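Local coordinates for flagellar motor switch protein fliG (Aquifex aeolicus, PDB 3HJL), which probably forms part of the rotor-mounted switch complex at the base of the flagellar basal body and helps set the direction of flagellar rotation, at residues Val17-Leu22 / Met28-Glu33; Ala122-Asn127 / Leu183-Ser188. All coordinates share one frame; numbering follows the deposited sequence.

Interaction 1. Residues Val17-Leu22 / Met28-Glu33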
ATOM      1  N   VAL A  17     -22.939 -27.180  28.214  1.00 58.27           N
ATOM      2  CA  VAL A  17     -22.326 -25.862  28.091  1.00 54.75           C
ATOM      3  C   VAL A  17     -22.709 -24.962  29.268  1.00 57.34           C
ATOM      4  O   VAL A  17     -21.853 -24.263  29.803  1.00 56.29           O
ATOM      5  CB  VAL A  17     -22.679 -25.180  26.746  1.00 60.71           C
ATOM      6  CG1 VAL A  17     -22.086 -23.777  26.687  1.00 56.90           C
ATOM      7  CG2 VAL A  17     -22.157 -26.020  25.559  1.00 45.00           C
ATOM      8  N   LEU A  18     -23.983 -24.997  29.671  1.00 58.24           N
ATOM      9  CA  LEU A  18     -24.458 -24.257  30.847  1.00 53.64           C
ATOM     10  C   LEU A  18     -23.692 -24.644  32.107  1.00 60.93           C
ATOM     11  O   LEU A  18     -23.231 -23.768  32.849  1.00 60.15           O
ATOM     12  CB  LEU A  18     -25.958 -24.481  31.086  1.00 56.95           C
ATOM     13  CG  LEU A  18     -26.975 -23.711  30.241  1.00 64.01           C
ATOM     14  CD1 LEU A  18     -28.406 -24.189  30.568  1.00 53.37           C
ATOM     15  CD2 LEU A  18     -26.854 -22.200  30.480  1.00 57.64           C
ATOM     16  N   LEU A  19     -23.549 -25.951  32.337  1.00 55.73           N
ATOM     17  CA  LEU A  19     -22.807 -26.468  33.501  1.00 62.31           C
ATOM     18  C   LEU A  19     -21.421 -25.811  33.628  1.00 59.15           C
ATOM     19  O   LEU A  19     -21.024 -25.376  34.712  1.00 54.54           O
ATOM     20  CB  LEU A  19     -22.654 -27.999  33.407  1.00 63.12           C
ATOM     21  CG  LEU A  19     -21.943 -28.736  34.557  1.00 61.31           C
ATOM     22  CD1 LEU A  19     -22.760 -28.652  35.848  1.00 61.32           C
ATOM     23  CD2 LEU A  19     -21.676 -30.183  34.180  1.00 56.30           C
ATOM     24  N   LEU A  20     -20.726 -25.708  32.504  1.00 54.08           N
ATOM     25  CA  LEU A  20     -19.378 -25.145  32.463  1.00 56.81           C
ATOM     26  C   LEU A  20     -19.311 -23.599  32.397  1.00 52.49           C
ATOM     27  O   LEU A  20     -18.315 -23.024  32.817  1.00 60.33           O
ATOM     28  CB  LEU A  20     -18.632 -25.747  31.272  1.00 63.54           C
ATOM     29  CG  LEU A  20     -18.495 -27.274  31.310  1.00 66.19           C
ATOM     30  CD1 LEU A  20     -18.149 -27.808  29.939  1.00 67.45           C
ATOM     31  CD2 LEU A  20     -17.459 -27.684  32.349  1.00 65.07           C
ATOM     32  N   SER A  21     -20.375 -22.953  31.895  1.00 54.79           N
ATOM     33  CA  SER A  21     -20.415 -21.497  31.641  1.00 52.58           C
ATOM     34  C   SER A  21     -21.087 -20.648  32.729  1.00 53.48           C
ATOM     35  O   SER A  21     -20.720 -19.492  32.911  1.00 55.20           O
ATOM     36  CB  SER A  21     -21.125 -21.227  30.315  1.00 58.87           C
ATOM     37  OG  SER A  21     -20.480 -21.905  29.244  1.00 69.18           O
ATOM     38  N   LEU A  22     -22.097 -21.205  33.400  1.00 54.33           N
ATOM     39  CA  LEU A  22     -22.839 -20.507  34.462  1.00 56.37           C
ATOM     40  C   LEU A  22     -21.931 -20.112  35.629  1.00 58.12           C
ATOM     41  O   LEU A  22     -20.887 -20.727  35.825  1.00 55.30           O
ATOM     42  CB  LEU A  22     -23.978 -21.391  35.019  1.00 54.96           C
ATOM     43  CG  LEU A  22     -25.260 -21.589  34.192  1.00 55.78           C
ATOM     44  CD1 LEU A  22     -26.059 -22.745  34.749  1.00 53.45           C
ATOM     45  CD2 LEU A  22     -26.107 -20.328  34.177  1.00 49.34           C
ATOM     46  N   MET A  28     -22.507 -24.838  41.445  1.00 62.78           N
ATOM     47  CA  MET A  28     -22.057 -25.662  42.588  1.00 68.24           C
ATOM     48  C   MET A  28     -23.210 -26.531  43.097  1.00 66.13           C
ATOM     49  O   MET A  28     -23.007 -27.696  43.444  1.00 69.86           O
ATOM     50  CB  MET A  28     -21.460 -24.818  43.743  1.00 71.91           C
ATOM     51  CG  MET A  28     -22.440 -23.899  44.502  1.00 75.97           C
ATOM     52  SD  MET A  28     -21.676 -22.987  45.877  1.00 84.35           S
ATOM     53  CE  MET A  28     -20.543 -21.895  45.012  1.00 84.91           C
ATOM     54  N   ASN A  29     -24.416 -25.955  43.115  1.00 60.54           N
ATOM     55  CA  ASN A  29     -25.630 -26.671  43.518  1.00 57.24           C
ATOM     56  C   ASN A  29     -26.013 -27.767  42.521  1.00 57.03           C
ATOM     57  O   ASN A  29     -26.485 -28.832  42.919  1.00 55.42           O
ATOM     58  CB  ASN A  29     -26.797 -25.694  43.678  1.00 56.17           C
ATOM     59  CG  ASN A  29     -26.595 -24.726  44.832  1.00 57.31           C
ATOM     60  OD1 ASN A  29     -26.493 -25.131  45.994  1.00 49.69           O
ATOM     61  ND2 ASN A  29     -26.552 -23.436  44.518  1.00 54.80           N
ATOM     62  N   ILE A  30     -25.809 -27.491  41.231  1.00 54.81           N
ATOM     63  CA  ILE A  30     -26.072 -28.463  40.173  1.00 53.86           C
ATOM     64  C   ILE A  30     -25.202 -29.705  40.375  1.00 56.62           C
ATOM     65  O   ILE A  30     -25.709 -30.824  40.347  1.00 63.92           O
ATOM     66  CB  ILE A  30     -25.813 -27.860  38.751  1.00 57.04           C
ATOM     67  CG1 ILE A  30     -26.816 -26.733  38.434  1.00 58.70           C
ATOM     68  CG2 ILE A  30     -25.915 -28.938  37.679  1.00 54.57           C
ATOM     69  CD1 ILE A  30     -26.514 -25.993  37.135  1.00 58.40           C
ATOM     70  N   VAL A  31     -23.907 -29.488  40.617  1.00 59.56           N
ATOM     71  CA  VAL A  31     -22.928 -30.572  40.828  1.00 58.18           C
ATOM     72  C   VAL A  31     -23.269 -31.457  42.042  1.00 63.25           C
ATOM     73  O   VAL A  31     -23.135 -32.687  41.982  1.00 62.95           O
ATOM     74  CB  VAL A  31     -21.481 -29.998  41.000  1.00 60.87           C
ATOM     75  CG1 VAL A  31     -20.523 -31.068  41.515  1.00 61.72           C
ATOM     76  CG2 VAL A  31     -20.966 -29.401  39.679  1.00 56.12           C
ATOM     77  N   LYS A  32     -23.716 -30.823  43.125  1.00 62.32           N
ATOM     78  CA  LYS A  32     -24.091 -31.523  44.362  1.00 60.89           C
ATOM     79  C   LYS A  32     -25.291 -32.466  44.192  1.00 60.55           C
ATOM     80  O   LYS A  32     -25.303 -33.564  44.757  1.00 65.77           O
ATOM     81  CB  LYS A  32     -24.379 -30.507  45.476  1.00 63.60           C
ATOM     82  CG  LYS A  32     -23.140 -29.775  45.986  1.00 65.15           C
ATOM     83  CD  LYS A  32     -23.489 -28.459  46.691  1.00 67.00           C
ATOM     84  CE  LYS A  32     -24.336 -28.673  47.941  1.00 65.89           C
ATOM     85  NZ  LYS A  32     -24.602 -27.393  48.651  1.00 67.96           N
ATOM     86  N   GLU A  33     -26.294 -32.027  43.428  1.00 55.98           N
ATOM     87  CA  GLU A  33     -27.499 -32.838  43.160  1.00 56.98           C
ATOM     88  C   GLU A  33     -27.262 -33.950  42.136  1.00 53.67           C
ATOM     89  O   GLU A  33     -27.869 -35.011  42.215  1.00 56.00           O
ATOM     90  CB  GLU A  33     -28.631 -31.954  42.651  1.00 56.54           C
ATOM     91  CG  GLU A  33     -29.160 -30.957  43.648  1.00 51.42           C
ATOM     92  CD  GLU A  33     -30.362 -30.227  43.116  1.00 49.22           C
ATOM     93  OE1 GLU A  33     -31.413 -30.873  42.934  1.00 50.13           O
ATOM     94  OE2 GLU A  33     -30.263 -29.007  42.887  1.00 48.60           O
TER

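Interaction 2. Residues Ala122-Asn127 / Leu183-Ser188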
ATOM      1  N   ALA A 122      18.900   0.111  14.031  1.00 60.53           N
ATOM      2  CA  ALA A 122      19.217   0.926  15.222  1.00 53.44           C
ATOM      3  C   ALA A 122      18.981   2.410  14.957  1.00 53.93           C
ATOM      4  O   ALA A 122      18.347   3.094  15.758  1.00 60.00           O
ATOM      5  CB  ALA A 122      20.669   0.697  15.660  1.00 57.74           C
ATOM      6  N   SER A 123      19.449   2.879  13.801  1.00 57.87           N
ATOM      7  CA  SER A 123      19.270   4.274  13.363  1.00 58.24           C
ATOM      8  C   SER A 123      17.801   4.677  13.230  1.00 59.52           C
ATOM      9  O   SER A 123      17.409   5.740  13.698  1.00 66.23           O
ATOM     10  CB  SER A 123      19.980   4.495  12.027  1.00 64.60           C
ATOM     11  OG  SER A 123      19.907   5.849  11.637  1.00 80.06           O
ATOM     12  N   LEU A 124      16.998   3.824  12.598  1.00 61.22           N
ATOM     13  CA  LEU A 124      15.543   4.057  12.477  1.00 62.92           C
ATOM     14  C   LEU A 124      14.769   3.934  13.794  1.00 56.56           C
ATOM     15  O   LEU A 124      13.665   4.465  13.908  1.00 59.99           O
ATOM     16  CB  LEU A 124      14.915   3.083  11.462  1.00 61.01           C
ATOM     17  CG  LEU A 124      15.253   3.292   9.985  1.00 65.55           C
ATOM     18  CD1 LEU A 124      14.678   2.169   9.170  1.00 69.60           C
ATOM     19  CD2 LEU A 124      14.724   4.634   9.477  1.00 70.69           C
ATOM     20  N   LEU A 125      15.311   3.192  14.760  1.00 60.64           N
ATOM     21  CA  LEU A 125      14.610   2.935  16.025  1.00 52.45           C
ATOM     22  C   LEU A 125      14.971   3.885  17.173  1.00 53.94           C
ATOM     23  O   LEU A 125      14.185   4.022  18.113  1.00 64.98           O
ATOM     24  CB  LEU A 125      14.844   1.489  16.485  1.00 51.82           C
ATOM     25  CG  LEU A 125      14.115   0.341  15.769  1.00 54.51           C
ATOM     26  CD1 LEU A 125      14.685  -0.968  16.266  1.00 48.07           C
ATOM     27  CD2 LEU A 125      12.591   0.383  16.000  1.00 53.99           C
ATOM     28  N   LYS A 126      16.127   4.549  17.098  1.00 50.79           N
ATOM     29  CA  LYS A 126      16.674   5.269  18.274  1.00 55.31           C
ATOM     30  C   LYS A 126      15.895   6.461  18.804  1.00 51.43           C
ATOM     31  O   LYS A 126      15.972   6.752  20.006  1.00 63.86           O
ATOM     32  CB  LYS A 126      18.145   5.640  18.076  1.00 53.54           C
ATOM     33  CG  LYS A 126      18.442   6.689  17.029  1.00 62.00           C
ATOM     34  CD  LYS A 126      19.937   6.931  16.982  1.00 65.78           C
ATOM     35  CE  LYS A 126      20.307   8.089  16.094  1.00 71.77           C
ATOM     36  NZ  LYS A 126      21.762   8.417  16.253  1.00 76.26           N
ATOM     37  N   ASN A 127      15.134   7.127  17.935  1.00 58.73           N
ATOM     38  CA  ASN A 127      14.261   8.251  18.339  1.00 63.38           C
ATOM     39  C   ASN A 127      12.832   7.809  18.684  1.00 66.67           C
ATOM     40  O   ASN A 127      11.980   8.640  19.038  1.00 65.56           O
ATOM     41  CB  ASN A 127      14.229   9.320  17.239  1.00 67.29           C
ATOM     42  CG  ASN A 127      15.582   9.981  17.031  1.00 69.04           C
ATOM     43  OD1 ASN A 127      16.195  10.472  17.975  1.00 61.70           O
ATOM     44  ND2 ASN A 127      16.046  10.005  15.789  1.00 77.79           N
ATOM     45  N   LEU A 183      10.035  -1.081   7.128  1.00 49.65           N
ATOM     46  CA  LEU A 183      10.417  -1.545   5.779  1.00 58.73           C
ATOM     47  C   LEU A 183      10.129  -0.511   4.690  1.00 56.52           C
ATOM     48  O   LEU A 183      10.913  -0.344   3.776  1.00 60.83           O
ATOM     49  CB  LEU A 183       9.731  -2.879   5.446  1.00 61.17           C
ATOM     50  CG  LEU A 183      10.323  -4.073   6.203  1.00 60.50           C
ATOM     51  CD1 LEU A 183       9.387  -5.273   6.174  1.00 58.60           C
ATOM     52  CD2 LEU A 183      11.708  -4.416   5.632  1.00 48.97           C
ATOM     53  N   GLU A 184       8.990   0.157   4.799  1.00 63.66           N
ATOM     54  CA  GLU A 184       8.626   1.276   3.920  1.00 62.67           C
ATOM     55  C   GLU A 184       9.533   2.504   4.078  1.00 58.18           C
ATOM     56  O   GLU A 184       9.792   3.217   3.112  1.00 62.25           O
ATOM     57  CB  GLU A 184       7.180   1.698   4.197  1.00 59.22           C
ATOM     58  CG  GLU A 184       6.183   0.676   3.707  1.00 65.60           C
ATOM     59  CD  GLU A 184       4.758   0.926   4.179  1.00 66.81           C
ATOM     60  OE1 GLU A 184       4.537   1.566   5.239  1.00 63.43           O
ATOM     61  OE2 GLU A 184       3.851   0.451   3.478  1.00 70.38           O
ATOM     62  N   GLU A 185       9.971   2.766   5.305  1.00 55.67           N
ATOM     63  CA  GLU A 185      10.903   3.852   5.581  1.00 55.53           C
ATOM     64  C   GLU A 185      12.285   3.574   4.962  1.00 54.71           C
ATOM     65  O   GLU A 185      12.952   4.485   4.490  1.00 67.44           O
ATOM     66  CB  GLU A 185      11.030   4.055   7.097  1.00 54.30           C
ATOM     67  CG  GLU A 185      11.849   5.279   7.519  1.00 69.43           C
ATOM     68  CD  GLU A 185      11.338   6.581   6.905  1.00 76.86           C
ATOM     69  OE1 GLU A 185      10.099   6.753   6.813  1.00 84.26           O
ATOM     70  OE2 GLU A 185      12.177   7.422   6.509  1.00 80.72           O
ATOM     71  N   ILE A 186      12.700   2.315   4.990  1.00 58.58           N
ATOM     72  CA  ILE A 186      13.956   1.874   4.377  1.00 57.52           C
ATOM     73  C   ILE A 186      13.864   2.021   2.860  1.00 51.75           C
ATOM     74  O   ILE A 186      14.808   2.468   2.207  1.00 56.51           O
ATOM     75  CB  ILE A 186      14.262   0.385   4.756  1.00 62.47           C
ATOM     76  CG1 ILE A 186      14.629   0.291   6.238  1.00 62.44           C
ATOM     77  CG2 ILE A 186      15.406  -0.177   3.905  1.00 58.14           C
ATOM     78  CD1 ILE A 186      14.534  -1.096   6.814  1.00 59.53           C
ATOM     79  N   SER A 187      12.724   1.624   2.308  1.00 55.01           N
ATOM     80  CA  SER A 187      12.434   1.778   0.876  1.00 57.89           C
ATOM     81  C   SER A 187      12.393   3.259   0.464  1.00 58.38           C
ATOM     82  O   SER A 187      12.844   3.626  -0.624  1.00 70.18           O
ATOM     83  CB  SER A 187      11.095   1.087   0.563  1.00 62.70           C
ATOM     84  OG  SER A 187      10.761   1.198  -0.801  1.00 74.85           O
ATOM     85  N   SER A 188      11.886   4.104   1.360  1.00 61.70           N
ATOM     86  CA  SER A 188      11.819   5.563   1.143  1.00 58.55           C
ATOM     87  C   SER A 188      13.191   6.233   1.222  1.00 49.43           C
ATOM     88  O   SER A 188      13.470   7.152   0.462  1.00 56.52           O
ATOM     89  CB  SER A 188      10.869   6.207   2.165  1.00 61.50           C
ATOM     90  OG  SER A 188      11.019   7.607   2.203  1.00 63.60           O
TER

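Interaction 1. Residues Val17-Leu22 / Met28-Glu33
L19 and I30 mark the closest approach of the two backbones, with their CA atoms 7.7 Å apart. Segment 17-22 holds the last turn of helix 7-21, and L22 is the first residue to leave helical backbone angles. Segment 28-33 is the C-terminal part of helix 24-33. The contact between them is small, burying 138 Å² in all, and it is wholly apolar.

L19 carries most of it from the first helix. Its CB leaves the helix at an angle to the partner, but with CG anti to the backbone N (chi1 -178°) the branched end swings nearer. CD1 of L19 then meets the CG2 branch of I30 at 3.7 Å. The same L19 CD1 lies 4.3 Å from V31 CG2, a looser touch, so one methyl serves two consecutive residues of the partner helix.

The two helices are consecutive in the FliG N-terminal domain, and a short link turns the chain sharply from one into the other. L39 of helix 36-47 touches both L19 and V31, so a third helix closes one flank of the pair and L19 is buried.

I30 faces the first helix with its CB and uses both branches. CG2 goes to L19, while the longer arm reaches L22, whose CD1 is 4.1 Å from I30 CD1. These two side chains meet at about a right angle, methyl against methyl. L22 also packs on I68 of helix 54-70. Near the helix end, S21 OG donates to V17 O at 2.8 Å, from above the carbonyl plane (41° out of it).

Interaction 2. Residues Ala122-Asn127 / Leu183-Ser188
Within the FliG middle domain, the short helix 118-125 packs on the long helix 172-193, and L124 is the residue that bridges them here. Its CB points at the long helix, and its two methyls part over two neighbouring residues. CD1 of L124 meets CG1 of I186 at 3.5 Å. The terminal CD1 of I186 is a little farther from the same L124 CD1, at 4.0 Å. CD2 of L124 meets E185 CG, also at 3.5 Å.

The backbones stay well apart. The nearest CA atoms are those of L124 and E185, at 8.3 Å, so side chains alone span the gap. The total buried surface is 117 Å².

The middle domain is all helical, consistent with the armadillo-type packing described for this protein, and helix 172-193 is its longest helix. The two segments are distant in sequence, with 55 residues between them, most of them in helices. L124 also touches L182 and L189, one on each side of the 185-186 pair along that helix. It thus lies across about two turns of the long helix.

I186 presents its longer arm. Its side chain and that of L124 meet at about a right angle. The CB of I186 is not aimed at the short helix; CG1 and CD1 bring it back to L124. I186 also touches V116, just ahead of helix 118-125. E185 contributes its aliphatic part. CG is anti to the backbone N (chi1 -173°), which sets this methylene against the leucine. The bend at chi2 (55°) then turns the carboxylate away from L124 CD2.

Overall arrangement
Interaction 1 and interaction 2 lie in different parts of an elongated, mainly helical chain with no strands. Their centres are about 55 Å apart, and their nearest atoms about 41 Å, so they do not touch. They follow in series along the sequence. Interaction 1 lies in the N-terminal domain, about 51 Å from the centre of the chain. Interaction 2 lies in the middle domain, about 17 Å from that centre. The first joins helices that are neighbours in sequence, the second joins helices brought together by the fold. Both contacts lie away from the EHPQR motif (E128 to Q131 with R163), although E128 directly follows segment 122-127 in sequence.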